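Local coordinates for maltose/maltodextrin-binding protein (Thermus thermophilus, PDB 2GH9) that binds maltotriose and, as a periplasmic binding protein, probably delivers maltodextrins to a membrane transporter, at residues E169-P182 and A333-W345. Sequence-based numbering, arbitrary orientation.
Sequences ENVFAKDAKGNLDP and APMPNIPEMGKVW. With GLC (alpha-D-glucopyranose), chain B.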
# COMPACT_ATOMS: atom_id res chain seq x y z
N GLU A 169 15.53 -7.93 3.95
CA GLU A 169 15.66 -6.93 2.86
C GLU A 169 14.32 -6.75 2.14
O GLU A 169 13.87 -5.65 1.88
CB GLU A 169 16.75 -7.39 1.88
CG GLU A 169 16.93 -6.53 0.63
CD GLU A 169 17.12 -5.04 0.93
OE1 GLU A 169 17.77 -4.68 1.94
OE2 GLU A 169 16.63 -4.22 0.12
N ASN A 170 13.70 -7.87 1.83
CA ASN A 170 12.38 -7.90 1.26
C ASN A 170 11.77 -9.23 1.66
O ASN A 170 12.23 -9.84 2.64
CB ASN A 170 12.46 -7.68 -0.27
CG ASN A 170 11.16 -7.10 -0.85
OD1 ASN A 170 10.07 -7.54 -0.49
ND2 ASN A 170 11.28 -6.12 -1.74
N VAL A 171 10.71 -9.65 0.95
CA VAL A 171 10.03 -10.89 1.25
C VAL A 171 10.90 -12.08 0.85
O VAL A 171 11.01 -13.05 1.60
CB VAL A 171 8.66 -10.98 0.52
CG1 VAL A 171 8.03 -12.36 0.72
CG2 VAL A 171 7.71 -9.90 1.05
N PHE A 172 11.51 -11.98 -0.32
CA PHE A 172 12.29 -13.07 -0.91
C PHE A 172 13.72 -12.61 -1.19
O PHE A 172 13.95 -11.46 -1.54
CB PHE A 172 11.69 -13.47 -2.26
CG PHE A 172 10.26 -13.91 -2.20
CD1 PHE A 172 9.91 -15.11 -1.61
CD2 PHE A 172 9.27 -13.16 -2.82
CE1 PHE A 172 8.57 -15.54 -1.60
CE2 PHE A 172 7.96 -13.59 -2.82
CZ PHE A 172 7.60 -14.77 -2.21
N ALA A 173 14.68 -13.54 -1.07
CA ALA A 173 16.06 -13.30 -1.47
C ALA A 173 16.16 -13.12 -2.99
O ALA A 173 15.39 -13.73 -3.74
CB ALA A 173 16.95 -14.46 -1.00
N LYS A 174 17.07 -12.26 -3.44
CA LYS A 174 17.39 -12.10 -4.88
C LYS A 174 18.38 -13.18 -5.28
O LYS A 174 19.34 -13.45 -4.55
CB LYS A 174 18.02 -10.74 -5.18
CG LYS A 174 17.07 -9.56 -5.19
CD LYS A 174 17.80 -8.30 -5.65
CE LYS A 174 16.98 -7.05 -5.39
NZ LYS A 174 17.77 -5.78 -5.61
N ASP A 175 18.18 -13.76 -6.46
CA ASP A 175 18.88 -14.99 -6.82
C ASP A 175 19.75 -14.93 -8.07
O ASP A 175 19.29 -14.55 -9.17
CB ASP A 175 17.87 -16.12 -6.97
CG ASP A 175 18.50 -17.51 -6.88
OD1 ASP A 175 19.66 -17.67 -7.34
OD2 ASP A 175 17.82 -18.43 -6.35
N ALA A 176 20.99 -15.37 -7.87
CA ALA A 176 21.97 -15.58 -8.93
C ALA A 176 22.46 -14.24 -9.41
O ALA A 176 23.57 -13.83 -9.08
CB ALA A 176 21.37 -16.42 -10.09
N LYS A 177 21.62 -13.56 -10.20
CA LYS A 177 21.86 -12.18 -10.60
C LYS A 177 20.52 -11.49 -10.85
O LYS A 177 20.04 -11.42 -11.99
CB LYS A 177 22.75 -12.09 -11.86
CG LYS A 177 24.24 -12.51 -11.68
CD LYS A 177 25.02 -11.59 -10.73
CE LYS A 177 26.53 -11.85 -10.78
NZ LYS A 177 26.93 -13.15 -10.13
N GLY A 178 19.91 -11.01 -9.76
CA GLY A 178 18.89 -9.96 -9.85
C GLY A 178 17.45 -10.35 -9.59
O GLY A 178 16.69 -9.54 -9.08
N ASN A 179 17.09 -11.59 -9.93
CA ASN A 179 15.69 -12.04 -9.85
C ASN A 179 15.34 -12.68 -8.51
O ASN A 179 16.12 -13.47 -7.98
CB ASN A 179 15.40 -13.06 -10.96
CG ASN A 179 15.61 -12.49 -12.34
OD1 ASN A 179 15.20 -11.37 -12.64
ND2 ASN A 179 16.26 -13.27 -13.20
N LEU A 180 14.16 -12.37 -7.98
CA LEU A 180 13.72 -12.93 -6.71
C LEU A 180 13.58 -14.44 -6.81
O LEU A 180 13.12 -14.97 -7.82
CB LEU A 180 12.38 -12.34 -6.28
CG LEU A 180 12.34 -10.84 -6.01
CD1 LEU A 180 10.89 -10.40 -5.97
CD2 LEU A 180 13.07 -10.44 -4.72
N ASP A 181 14.01 -15.13 -5.75
CA ASP A 181 13.78 -16.56 -5.62
C ASP A 181 12.68 -16.74 -4.59
O ASP A 181 12.90 -16.48 -3.41
CB ASP A 181 15.06 -17.30 -5.20
CG ASP A 181 14.85 -18.81 -5.01
OD1 ASP A 181 13.74 -19.32 -5.30
OD2 ASP A 181 15.79 -19.50 -4.56
N PRO A 182 11.49 -17.18 -5.04
CA PRO A 182 10.37 -17.45 -4.13
C PRO A 182 10.59 -18.64 -3.19
O PRO A 182 9.82 -18.83 -2.25
CB PRO A 182 9.19 -17.70 -5.07
CG PRO A 182 9.79 -18.05 -6.36
CD PRO A 182 11.12 -17.40 -6.45
N ALA A 333 11.45 -0.65 0.41
CA ALA A 333 11.67 -1.57 -0.70
C ALA A 333 10.35 -1.80 -1.42
O ALA A 333 9.33 -1.99 -0.75
CB ALA A 333 12.21 -2.88 -0.19
N PRO A 334 10.35 -1.82 -2.77
CA PRO A 334 9.11 -2.17 -3.46
C PRO A 334 8.63 -3.57 -3.13
O PRO A 334 9.45 -4.50 -3.05
CB PRO A 334 9.46 -2.08 -4.96
CG PRO A 334 10.76 -1.43 -5.06
CD PRO A 334 11.46 -1.58 -3.71
N MET A 335 7.33 -3.73 -2.96
CA MET A 335 6.73 -5.05 -2.93
C MET A 335 7.17 -5.86 -4.16
O MET A 335 7.35 -5.30 -5.25
CB MET A 335 5.21 -4.95 -2.93
CG MET A 335 4.64 -4.56 -1.61
SD MET A 335 2.89 -4.63 -1.58
CE MET A 335 2.43 -3.23 -2.63
N PRO A 336 7.32 -7.19 -3.99
CA PRO A 336 7.48 -8.02 -5.16
C PRO A 336 6.18 -8.06 -5.96
O PRO A 336 5.08 -8.04 -5.36
CB PRO A 336 7.76 -9.42 -4.59
CG PRO A 336 8.07 -9.23 -3.16
CD PRO A 336 7.29 -7.99 -2.76
N ASN A 337 6.30 -8.15 -7.28
CA ASN A 337 5.13 -8.26 -8.13
C ASN A 337 4.95 -9.67 -8.69
O ASN A 337 4.06 -9.89 -9.48
CB ASN A 337 5.15 -7.19 -9.23
CG ASN A 337 5.93 -7.61 -10.48
OD1 ASN A 337 6.62 -8.63 -10.52
ND2 ASN A 337 5.81 -6.79 -11.52
N ILE A 338 5.76 -10.61 -8.24
CA ILE A 338 5.70 -12.01 -8.75
C ILE A 338 4.45 -12.74 -8.28
O ILE A 338 3.86 -12.41 -7.24
CB ILE A 338 6.97 -12.82 -8.40
CG1 ILE A 338 7.22 -12.88 -6.88
CG2 ILE A 338 8.17 -12.23 -9.11
CD1 ILE A 338 8.30 -13.87 -6.48
N PRO A 339 4.01 -13.76 -9.05
CA PRO A 339 2.76 -14.43 -8.72
C PRO A 339 2.69 -14.98 -7.30
O PRO A 339 1.62 -14.98 -6.69
CB PRO A 339 2.69 -15.56 -9.75
CG PRO A 339 3.47 -15.06 -10.89
CD PRO A 339 4.60 -14.29 -10.29
N GLU A 340 3.83 -15.45 -6.81
CA GLU A 340 3.95 -16.10 -5.51
C GLU A 340 3.66 -15.17 -4.32
O GLU A 340 3.27 -15.63 -3.25
CB GLU A 340 5.37 -16.68 -5.38
CG GLU A 340 5.63 -17.85 -6.35
CD GLU A 340 6.18 -17.44 -7.72
OE1 GLU A 340 6.37 -16.24 -8.00
OE2 GLU A 340 6.44 -18.36 -8.53
N MET A 341 3.83 -13.86 -4.51
CA MET A 341 3.49 -12.89 -3.47
C MET A 341 2.05 -13.11 -2.94
O MET A 341 1.82 -12.99 -1.74
CB MET A 341 3.67 -11.45 -3.99
CG MET A 341 3.88 -10.42 -2.91
SD MET A 341 5.11 -10.83 -1.66
CE MET A 341 4.10 -10.99 -0.19
N GLY A 342 1.11 -13.45 -3.82
CA GLY A 342 -0.28 -13.72 -3.42
C GLY A 342 -0.43 -14.84 -2.38
O GLY A 342 -1.36 -14.82 -1.56
N LYS A 343 0.49 -15.80 -2.42
CA LYS A 343 0.55 -16.91 -1.45
C LYS A 343 1.08 -16.50 -0.07
O LYS A 343 0.76 -17.15 0.93
CB LYS A 343 1.41 -18.06 -2.00
CG LYS A 343 0.71 -18.98 -3.01
CD LYS A 343 1.04 -18.62 -4.45
CE LYS A 343 0.80 -19.80 -5.42
NZ LYS A 343 1.11 -19.40 -6.84
N VAL A 344 1.90 -15.45 -0.00
CA VAL A 344 2.60 -15.09 1.25
C VAL A 344 1.73 -14.36 2.27
O VAL A 344 1.79 -14.64 3.46
CB VAL A 344 3.88 -14.30 0.96
CG1 VAL A 344 4.55 -13.82 2.28
CG2 VAL A 344 4.86 -15.16 0.15
N TRP A 345 0.89 -13.43 1.80
CA TRP A 345 0.15 -12.53 2.69
C TRP A 345 -0.72 -13.25 3.72
O TRP A 345 -0.80 -12.83 4.88
CB TRP A 345 -0.75 -11.60 1.86
CG TRP A 345 -0.06 -10.69 0.87
CD1 TRP A 345 -0.27 -10.66 -0.48
CD2 TRP A 345 0.88 -9.63 1.14
NE1 TRP A 345 0.49 -9.69 -1.06
CE2 TRP A 345 1.20 -9.04 -0.09
CE3 TRP A 345 1.47 -9.14 2.31
CZ2 TRP A 345 2.10 -7.97 -0.20
CZ3 TRP A 345 2.37 -8.10 2.20
CH2 TRP A 345 2.67 -7.52 0.95
C1 GLC B . -1.10 -4.86 0.48
C2 GLC B . -1.06 -5.60 -0.85
C3 GLC B . -2.20 -6.61 -0.92
C4 GLC B . -2.15 -7.52 0.31
C5 GLC B . -2.15 -6.72 1.62
C6 GLC B . -1.97 -7.60 2.87
O2 GLC B . -1.15 -4.68 -1.95
O3 GLC B . -2.08 -7.39 -2.11
O4 GLC B . -3.27 -8.40 0.24
O5 GLC B . -1.08 -5.77 1.60
O6 GLC B . -2.44 -6.88 4.01
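The F172 ring slides past V344 in the opposite direction, bringing CZ to V344 CG2 at 3.6 Å; CE2 meets CD1 of I338, in the loop before the helix, at 3.7 Å, the isoleucine arriving from the opposing direction. V171 CG1 sits over the centre of one ring face and P182 CB lies over the other, nearer the rim, so the phenyl is held between two residues of its own segment, 169-182. M341 SD stands obliquely to the ring, 5.2 Å from its centroid, in a Met-aromatic contact, and touches V171 CG2 at 3.9 Å. L180 crosses P336 at about a right angle, CD1 touching P336 CB. N170, with CG anti to the backbone N (chi1 -155°), ties the segments together: ND2 donates to P334 O at 2.8 Å, nearly within its own amide plane, while OD1 accepts the N-H of V171 in its own segment. Bends at chi2 and chi3 lay M341 CE over the centre of one W345 face, 3.5 Å above the plane; glucose C4 lies against the opposite face. Replacing W345 by an alanine would probably strip the sugar of this apolar platform and leave the M341 methyl free to shift. Apolar packing of 169-182 thus lies behind M341 and W345, whose indole against glucose is the aromatic sugar stacking characteristic of maltodextrin-binding proteins.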